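PDB 5U1T: separin from Saccharomyces cerevisiae, which cleaves the cohesin subunit MCD1/SCC1 at the onset of anaphase as a caspase-like cysteine protease and is held inactive by securin for most of the cell cycle. Local coordinates for residues A[1070-1083]-A[1109-1122]. Numbering follows the deposited sequence.
Sequences FSLTDLPRHMPLLF and ISTITESIRVSAAQ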
ATOM      1  N   PHE A1070     -44.127  -9.635   9.443  1.00 66.49           N
ATOM      2  CA  PHE A1070     -44.237  -8.365  10.153  1.00 63.62           C
ATOM      3  C   PHE A1070     -42.896  -7.970  10.778  1.00 64.39           C
ATOM      4  O   PHE A1070     -42.466  -6.815  10.681  1.00 62.18           O
ATOM      5  CB  PHE A1070     -45.316  -8.443  11.238  1.00 68.02           C
ATOM      6  CG  PHE A1070     -46.615  -7.762  10.881  1.00 69.32           C
ATOM      7  CD1 PHE A1070     -47.323  -8.116   9.739  1.00 66.92           C
ATOM      8  CD2 PHE A1070     -47.160  -6.798  11.720  1.00 75.41           C
ATOM      9  CE1 PHE A1070     -48.536  -7.500   9.428  1.00 58.71           C
ATOM     10  CE2 PHE A1070     -48.390  -6.180  11.409  1.00 65.98           C
ATOM     11  CZ  PHE A1070     -49.060  -6.532  10.262  1.00 61.15           C
ATOM     12  N   SER A1071     -42.233  -8.926  11.419  1.00 60.94           N
ATOM     13  CA  SER A1071     -40.960  -8.622  12.029  1.00 62.13           C
ATOM     14  C   SER A1071     -39.839  -8.607  10.994  1.00 64.25           C
ATOM     15  O   SER A1071     -38.822  -7.963  11.214  1.00 63.72           O
ATOM     16  CB  SER A1071     -40.642  -9.592  13.173  1.00 66.63           C
ATOM     17  OG  SER A1071     -40.899 -10.935  12.835  1.00 63.71           O
ATOM     18  N   LEU A1072     -40.015  -9.274   9.861  1.00 60.90           N
ATOM     19  CA  LEU A1072     -39.029  -9.166   8.778  1.00 59.44           C
ATOM     20  C   LEU A1072     -38.986  -7.735   8.242  1.00 64.57           C
ATOM     21  O   LEU A1072     -37.917  -7.209   7.956  1.00 67.61           O
ATOM     22  CB  LEU A1072     -39.343 -10.141   7.638  1.00 58.88           C
ATOM     23  CG  LEU A1072     -38.324 -10.557   6.559  1.00 67.65           C
ATOM     24  CD1 LEU A1072     -39.012 -11.304   5.435  1.00 56.03           C
ATOM     25  CD2 LEU A1072     -37.526  -9.426   5.969  1.00 62.26           C
ATOM     26  N   THR A1073     -40.149  -7.107   8.097  1.00 67.82           N
ATOM     27  CA  THR A1073     -40.217  -5.761   7.521  1.00 67.04           C
ATOM     28  C   THR A1073     -39.749  -4.733   8.548  1.00 62.38           C
ATOM     29  O   THR A1073     -39.510  -3.580   8.217  1.00 60.72           O
ATOM     30  CB  THR A1073     -41.649  -5.401   7.062  1.00 57.27           C
ATOM     31  OG1 THR A1073     -42.546  -5.713   8.119  1.00 72.44           O
ATOM     32  CG2 THR A1073     -42.067  -6.202   5.858  1.00 60.75           C
ATOM     33  N   ASP A1074     -39.637  -5.165   9.797  1.00 61.82           N
ATOM     34  CA  ASP A1074     -39.189  -4.299  10.878  1.00 61.27           C
ATOM     35  C   ASP A1074     -37.654  -4.299  11.032  1.00 63.04           C
ATOM     36  O   ASP A1074     -37.064  -3.296  11.446  1.00 58.20           O
ATOM     37  CB  ASP A1074     -39.838  -4.724  12.189  1.00 56.50           C
ATOM     38  CG  ASP A1074     -39.681  -3.683  13.270  1.00 63.78           C
ATOM     39  OD1 ASP A1074     -39.947  -2.496  12.977  1.00 60.07           O
ATOM     40  OD2 ASP A1074     -39.296  -4.049  14.403  1.00 62.26           O
ATOM     41  N   LEU A1075     -37.029  -5.434  10.712  1.00 60.82           N
ATOM     42  CA  LEU A1075     -35.574  -5.569  10.681  1.00 62.89           C
ATOM     43  C   LEU A1075     -34.871  -4.376  10.023  1.00 64.61           C
ATOM     44  O   LEU A1075     -34.058  -3.719  10.667  1.00 59.75           O
ATOM     45  CB  LEU A1075     -35.171  -6.863   9.972  1.00 57.18           C
ATOM     46  CG  LEU A1075     -34.551  -7.932  10.862  1.00 65.27           C
ATOM     47  CD1 LEU A1075     -33.659  -8.847  10.032  1.00 63.26           C
ATOM     48  CD2 LEU A1075     -33.775  -7.321  12.021  1.00 55.20           C
ATOM     49  N   PRO A1076     -35.204  -4.055   8.757  1.00 66.27           N
ATOM     50  CA  PRO A1076     -34.458  -2.955   8.140  1.00 56.93           C
ATOM     51  C   PRO A1076     -34.776  -1.596   8.745  1.00 57.62           C
ATOM     52  O   PRO A1076     -34.120  -0.630   8.392  1.00 58.33           O
ATOM     53  CB  PRO A1076     -34.922  -2.985   6.688  1.00 55.78           C
ATOM     54  CG  PRO A1076     -35.774  -4.212   6.561  1.00 66.85           C
ATOM     55  CD  PRO A1076     -36.314  -4.477   7.895  1.00 62.11           C
ATOM     56  N   ARG A1077     -35.800  -1.508   9.585  1.00 57.34           N
ATOM     57  CA  ARG A1077     -36.077  -0.262  10.286  1.00 57.17           C
ATOM     58  C   ARG A1077     -35.184  -0.150  11.522  1.00 58.69           C
ATOM     59  O   ARG A1077     -34.728   0.929  11.884  1.00 58.13           O
ATOM     60  CB  ARG A1077     -37.558  -0.177  10.683  1.00 65.08           C
ATOM     61  CG  ARG A1077     -38.494   0.121   9.520  1.00 69.27           C
ATOM     62  CD  ARG A1077     -39.896   0.434   9.984  1.00 61.35           C
ATOM     63  NE  ARG A1077     -40.561  -0.697  10.628  1.00 64.13           N
ATOM     64  CZ  ARG A1077     -41.637  -1.310  10.137  1.00 65.90           C
ATOM     65  NH1 ARG A1077     -42.161  -0.914   8.978  1.00 63.93           N
ATOM     66  NH2 ARG A1077     -42.190  -2.323  10.799  1.00 63.23           N
ATOM     67  N   HIS A1078     -34.931  -1.298  12.140  1.00 58.09           N
ATOM     68  CA  HIS A1078     -34.227  -1.407  13.397  1.00 53.13           C
ATOM     69  C   HIS A1078     -32.683  -1.432  13.240  1.00 60.11           C
ATOM     70  O   HIS A1078     -31.966  -0.743  13.975  1.00 55.42           O
ATOM     71  CB  HIS A1078     -34.723  -2.668  14.109  1.00 55.27           C
ATOM     72  CG  HIS A1078     -33.938  -3.036  15.326  1.00 55.20           C
ATOM     73  ND1 HIS A1078     -33.951  -2.275  16.474  1.00 55.22           N
ATOM     74  CD2 HIS A1078     -33.128  -4.090  15.577  1.00 53.78           C
ATOM     75  CE1 HIS A1078     -33.172  -2.844  17.381  1.00 59.62           C
ATOM     76  NE2 HIS A1078     -32.668  -3.950  16.864  1.00 59.10           N
ATOM     77  N   MET A1079     -32.193  -2.227  12.283  1.00 57.73           N
ATOM     78  CA  MET A1079     -30.766  -2.455  12.074  1.00 50.39           C
ATOM     79  C   MET A1079     -29.934  -1.175  11.882  1.00 56.02           C
ATOM     80  O   MET A1079     -28.871  -1.061  12.455  1.00 59.66           O
ATOM     81  CB  MET A1079     -30.553  -3.388  10.883  1.00 48.23           C
ATOM     82  CG  MET A1079     -30.972  -4.823  11.119  1.00 48.71           C
ATOM     83  SD  MET A1079     -30.399  -5.523  12.683  1.00 64.06           S
ATOM     84  CE  MET A1079     -28.867  -6.346  12.235  1.00 66.87           C
ATOM     85  N   PRO A1080     -30.403  -0.206  11.083  1.00 55.76           N
ATOM     86  CA  PRO A1080     -29.572   0.997  11.024  1.00 55.98           C
ATOM     87  C   PRO A1080     -29.478   1.732  12.357  1.00 58.82           C
ATOM     88  O   PRO A1080     -28.429   2.267  12.672  1.00 64.90           O
ATOM     89  CB  PRO A1080     -30.290   1.873   9.999  1.00 57.36           C
ATOM     90  CG  PRO A1080     -31.189   0.961   9.260  1.00 55.50           C
ATOM     91  CD  PRO A1080     -31.572  -0.105  10.197  1.00 54.23           C
ATOM     92  N   LEU A1081     -30.556   1.773  13.126  1.00 63.09           N
ATOM     93  CA  LEU A1081     -30.547   2.535  14.373  1.00 63.35           C
ATOM     94  C   LEU A1081     -29.650   1.875  15.412  1.00 58.67           C
ATOM     95  O   LEU A1081     -28.924   2.549  16.126  1.00 61.74           O
ATOM     96  CB  LEU A1081     -31.974   2.704  14.914  1.00 60.20           C
ATOM     97  CG  LEU A1081     -32.907   3.481  13.982  1.00 63.44           C
ATOM     98  CD1 LEU A1081     -34.401   3.295  14.372  1.00 68.45           C
ATOM     99  CD2 LEU A1081     -32.544   4.952  13.938  1.00 63.13           C
ATOM    100  N   LEU A1082     -29.695   0.555  15.487  1.00 56.34           N
ATOM    101  CA  LEU A1082     -28.882  -0.156  16.446  1.00 58.52           C
ATOM    102  C   LEU A1082     -27.407  -0.029  16.077  1.00 64.74           C
ATOM    103  O   LEU A1082     -26.555   0.170  16.942  1.00 65.50           O
ATOM    104  CB  LEU A1082     -29.290  -1.619  16.516  1.00 55.11           C
ATOM    105  CG  LEU A1082     -28.482  -2.439  17.512  1.00 57.59           C
ATOM    106  CD1 LEU A1082     -28.917  -2.193  18.957  1.00 48.36           C
ATOM    107  CD2 LEU A1082     -28.589  -3.894  17.152  1.00 58.05           C
ATOM    108  N   PHE A1083     -27.106  -0.139  14.791  1.00 62.34           N
ATOM    109  CA  PHE A1083     -25.729   0.015  14.340  1.00 62.83           C
ATOM    110  C   PHE A1083     -25.227   1.401  14.696  1.00 65.75           C
ATOM    111  O   PHE A1083     -24.101   1.558  15.156  1.00 65.67           O
ATOM    112  CB  PHE A1083     -25.606  -0.234  12.837  1.00 53.38           C
ATOM    113  CG  PHE A1083     -25.316  -1.658  12.496  1.00 59.65           C
ATOM    114  CD1 PHE A1083     -24.327  -2.355  13.179  1.00 66.44           C
ATOM    115  CD2 PHE A1083     -26.035  -2.314  11.518  1.00 54.02           C
ATOM    116  CE1 PHE A1083     -24.056  -3.672  12.880  1.00 60.97           C
ATOM    117  CE2 PHE A1083     -25.763  -3.633  11.215  1.00 63.27           C
ATOM    118  CZ  PHE A1083     -24.772  -4.311  11.899  1.00 61.70           C
ATOM    119  N   ILE A1109     -22.479  -7.285  17.431  1.00 92.18           N
ATOM    120  CA  ILE A1109     -23.866  -7.632  17.124  1.00 81.96           C
ATOM    121  C   ILE A1109     -24.000  -8.379  15.803  1.00 80.36           C
ATOM    122  O   ILE A1109     -23.057  -8.422  15.024  1.00 90.16           O
ATOM    123  CB  ILE A1109     -24.738  -6.359  17.040  1.00 81.70           C
ATOM    124  CG1 ILE A1109     -24.645  -5.738  15.655  1.00 78.10           C
ATOM    125  CG2 ILE A1109     -24.288  -5.322  18.049  1.00 84.97           C
ATOM    126  CD1 ILE A1109     -25.949  -5.736  14.939  1.00 81.59           C
ATOM    127  N   SER A1110     -25.181  -8.944  15.545  1.00 89.01           N
ATOM    128  CA  SER A1110     -25.546  -9.414  14.195  1.00 92.85           C
ATOM    129  C   SER A1110     -27.042  -9.771  14.060  1.00 89.86           C
ATOM    130  O   SER A1110     -27.726 -10.032  15.070  1.00 81.67           O
ATOM    131  CB  SER A1110     -24.707 -10.628  13.779  1.00 88.35           C
ATOM    132  OG  SER A1110     -24.883 -10.899  12.400  1.00 80.09           O
ATOM    133  N   THR A1111     -27.499  -9.803  12.799  1.00 82.60           N
ATOM    134  CA  THR A1111     -28.892 -10.041  12.403  1.00 89.55           C
ATOM    135  C   THR A1111     -29.553 -11.229  13.121  1.00 88.92           C
ATOM    136  O   THR A1111     -30.773 -11.273  13.315  1.00 84.68           O
ATOM    137  CB  THR A1111     -28.976 -10.238  10.865  1.00 84.48           C
ATOM    138  OG1 THR A1111     -29.188  -8.965  10.241  1.00 79.34           O
ATOM    139  CG2 THR A1111     -30.114 -11.178  10.457  1.00 83.17           C
ATOM    140  N   ILE A1112     -28.725 -12.163  13.561  1.00 87.38           N
ATOM    141  CA  ILE A1112     -29.208 -13.339  14.261  1.00 87.25           C
ATOM    142  C   ILE A1112     -29.863 -12.987  15.605  1.00 87.45           C
ATOM    143  O   ILE A1112     -31.068 -13.200  15.794  1.00 88.17           O
ATOM    144  CB  ILE A1112     -28.056 -14.333  14.473  1.00 92.77           C
ATOM    145  CG1 ILE A1112     -27.241 -14.472  13.169  1.00 89.86           C
ATOM    146  CG2 ILE A1112     -28.582 -15.669  14.996  1.00 90.26           C
ATOM    147  CD1 ILE A1112     -28.098 -14.722  11.893  1.00 87.07           C
ATOM    148  N   THR A1113     -29.086 -12.442  16.536  1.00 88.24           N
ATOM    149  CA  THR A1113     -29.653 -12.026  17.818  1.00 81.24           C
ATOM    150  C   THR A1113     -30.667 -10.928  17.591  1.00 84.47           C
ATOM    151  O   THR A1113     -31.685 -10.874  18.287  1.00 91.51           O
ATOM    152  CB  THR A1113     -28.570 -11.535  18.835  1.00 90.25           C
ATOM    153  OG1 THR A1113     -29.207 -10.889  19.956  1.00 80.99           O
ATOM    154  CG2 THR A1113     -27.507 -10.591  18.154  1.00 86.03           C
ATOM    155  N   GLU A1114     -30.422 -10.074  16.598  1.00 84.36           N
ATOM    156  CA  GLU A1114     -31.369  -8.996  16.287  1.00 83.32           C
ATOM    157  C   GLU A1114     -32.713  -9.504  15.780  1.00 77.45           C
ATOM    158  O   GLU A1114     -33.740  -8.838  15.925  1.00 73.81           O
ATOM    159  CB  GLU A1114     -30.777  -8.030  15.268  1.00 75.35           C
ATOM    160  CG  GLU A1114     -29.843  -7.037  15.892  1.00 75.74           C
ATOM    161  CD  GLU A1114     -30.090  -6.852  17.385  1.00 77.21           C
ATOM    162  OE1 GLU A1114     -31.086  -6.186  17.754  1.00 80.69           O
ATOM    163  OE2 GLU A1114     -29.273  -7.358  18.196  1.00 83.55           O
ATOM    164  N   SER A1115     -32.699 -10.687  15.185  1.00 76.05           N
ATOM    165  CA  SER A1115     -33.922 -11.283  14.681  1.00 77.95           C
ATOM    166  C   SER A1115     -34.867 -11.637  15.841  1.00 79.40           C
ATOM    167  O   SER A1115     -36.065 -11.414  15.770  1.00 69.04           O
ATOM    168  CB  SER A1115     -33.596 -12.519  13.849  1.00 73.03           C
ATOM    169  OG  SER A1115     -34.686 -12.865  13.022  1.00 84.46           O
ATOM    170  N   ILE A1116     -34.306 -12.187  16.911  1.00 79.92           N
ATOM    171  CA  ILE A1116     -35.086 -12.522  18.098  1.00 75.79           C
ATOM    172  C   ILE A1116     -35.711 -11.290  18.738  1.00 73.91           C
ATOM    173  O   ILE A1116     -36.859 -11.306  19.144  1.00 73.26           O
ATOM    174  CB  ILE A1116     -34.222 -13.219  19.152  1.00 79.41           C
ATOM    175  CG1 ILE A1116     -33.380 -14.316  18.508  1.00 80.23           C
ATOM    176  CG2 ILE A1116     -35.088 -13.752  20.292  1.00 78.02           C
ATOM    177  CD1 ILE A1116     -32.294 -14.833  19.419  1.00 80.73           C
ATOM    178  N   ARG A1117     -34.930 -10.224  18.825  1.00 75.66           N
ATOM    179  CA  ARG A1117     -35.363  -9.003  19.468  1.00 71.93           C
ATOM    180  C   ARG A1117     -36.492  -8.356  18.672  1.00 74.56           C
ATOM    181  O   ARG A1117     -37.339  -7.660  19.239  1.00 72.82           O
ATOM    182  CB  ARG A1117     -34.173  -8.040  19.626  1.00 70.74           C
ATOM    183  CG  ARG A1117     -34.553  -6.637  20.095  1.00 77.81           C
ATOM    184  CD  ARG A1117     -33.935  -6.275  21.442  1.00 83.91           C
ATOM    185  NE  ARG A1117     -32.489  -6.170  21.331  1.00 78.35           N
ATOM    186  CZ  ARG A1117     -31.845  -5.107  20.858  1.00 76.63           C
ATOM    187  NH1 ARG A1117     -32.518  -4.036  20.453  1.00 67.64           N
ATOM    188  NH2 ARG A1117     -30.513  -5.122  20.792  1.00 83.81           N
ATOM    189  N   VAL A1118     -36.513  -8.588  17.363  1.00 71.70           N
ATOM    190  CA  VAL A1118     -37.499  -7.923  16.522  1.00 75.17           C
ATOM    191  C   VAL A1118     -38.831  -8.661  16.603  1.00 78.02           C
ATOM    192  O   VAL A1118     -39.908  -8.046  16.579  1.00 77.86           O
ATOM    193  CB  VAL A1118     -37.030  -7.798  15.038  1.00 74.74           C
ATOM    194  CG1 VAL A1118     -37.043  -9.125  14.313  1.00 70.40           C
ATOM    195  CG2 VAL A1118     -37.929  -6.848  14.295  1.00 78.49           C
ATOM    196  N   SER A1119     -38.767  -9.977  16.747  1.00 72.19           N
ATOM    197  CA  SER A1119     -39.980 -10.767  16.779  1.00 67.63           C
ATOM    198  C   SER A1119     -40.478 -10.884  18.205  1.00 75.02           C
ATOM    199  O   SER A1119     -41.661 -11.129  18.443  1.00 77.35           O
ATOM    200  CB  SER A1119     -39.733 -12.141  16.184  1.00 68.52           C
ATOM    201  OG  SER A1119     -38.846 -12.859  17.013  1.00 74.36           O
ATOM    202  N   ALA A1120     -39.566 -10.717  19.158  1.00 75.71           N
ATOM    203  CA  ALA A1120     -39.955 -10.673  20.558  1.00 67.78           C
ATOM    204  C   ALA A1120     -40.682  -9.366  20.841  1.00 71.15           C
ATOM    205  O   ALA A1120     -41.582  -9.321  21.673  1.00 73.01           O
ATOM    206  CB  ALA A1120     -38.758 -10.823  21.464  1.00 67.20           C
ATOM    207  N   ALA A1121     -40.296  -8.306  20.137  1.00 70.41           N
ATOM    208  CA  ALA A1121     -40.933  -7.011  20.311  1.00 70.44           C
ATOM    209  C   ALA A1121     -42.400  -7.122  19.925  1.00 77.03           C
ATOM    210  O   ALA A1121     -43.303  -6.711  20.661  1.00 76.15           O
ATOM    211  CB  ALA A1121     -40.246  -5.962  19.479  1.00 68.92           C
ATOM    212  N   GLN A1122     -42.623  -7.705  18.758  1.00 73.42           N
ATOM    213  CA  GLN A1122     -43.955  -7.858  18.229  1.00 70.11           C
ATOM    214  C   GLN A1122     -44.811  -8.793  19.088  1.00 76.97           C
ATOM    215  O   GLN A1122     -45.997  -8.530  19.299  1.00 78.94           O
ATOM    216  CB  GLN A1122     -43.853  -8.359  16.803  1.00 70.80           C
ATOM    217  CG  GLN A1122     -45.130  -8.843  16.216  1.00 81.55           C
ATOM    218  CD  GLN A1122     -45.062  -8.812  14.718  1.00 81.84           C
ATOM    219  OE1 GLN A1122     -44.326  -7.998  14.153  1.00 79.55           O
ATOM    220  NE2 GLN A1122     -45.820  -9.699  14.057  1.00 76.57           N
TER
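V1118 points at S1071 and D1074, where the chain passes from helix 1062-1072 to helix 1075-1088. With CG2 anti to the backbone N and CG1 at chi1 72°, both methyls lie near the carbonyl O of S1071; CG1 of V1118 also sits 3.8 Å from CB of S1071, and CG2 turns to D1074 OD2. S1071 sets its OG against CB of S1119. At the far end, I1109 packs its CD1 against F1083, 3.5 Å from CE1, and meets CD2 of L1082 and CE of M1079. Between the two ends, H1078 NE2 donates to E1114 OE1 over 2.9 Å, in the imidazole plane but on the anti side of the carboxylate and somewhat out of its plane. The guanidinium of R1117 lies with one face toward that same oxygen, a contact of charges alone. With an alanine here instead of E1114, H1078 NE2 would probably lose this acceptor and the R1117 charge its nearby carboxylate. The axes of segments 1075-1083 and 1111-1122 cross at 122°, 10.5 Å apart at closest: plain helix packing with one His-carboxylate hydrogen bond, away from the probable active-site C1497. Helix 1388-1397 touches F1070, D1074, H1078 and Q1122, helix 1036-1054 touches M1079, and R1158 of strand 1157-1163 meets F1070.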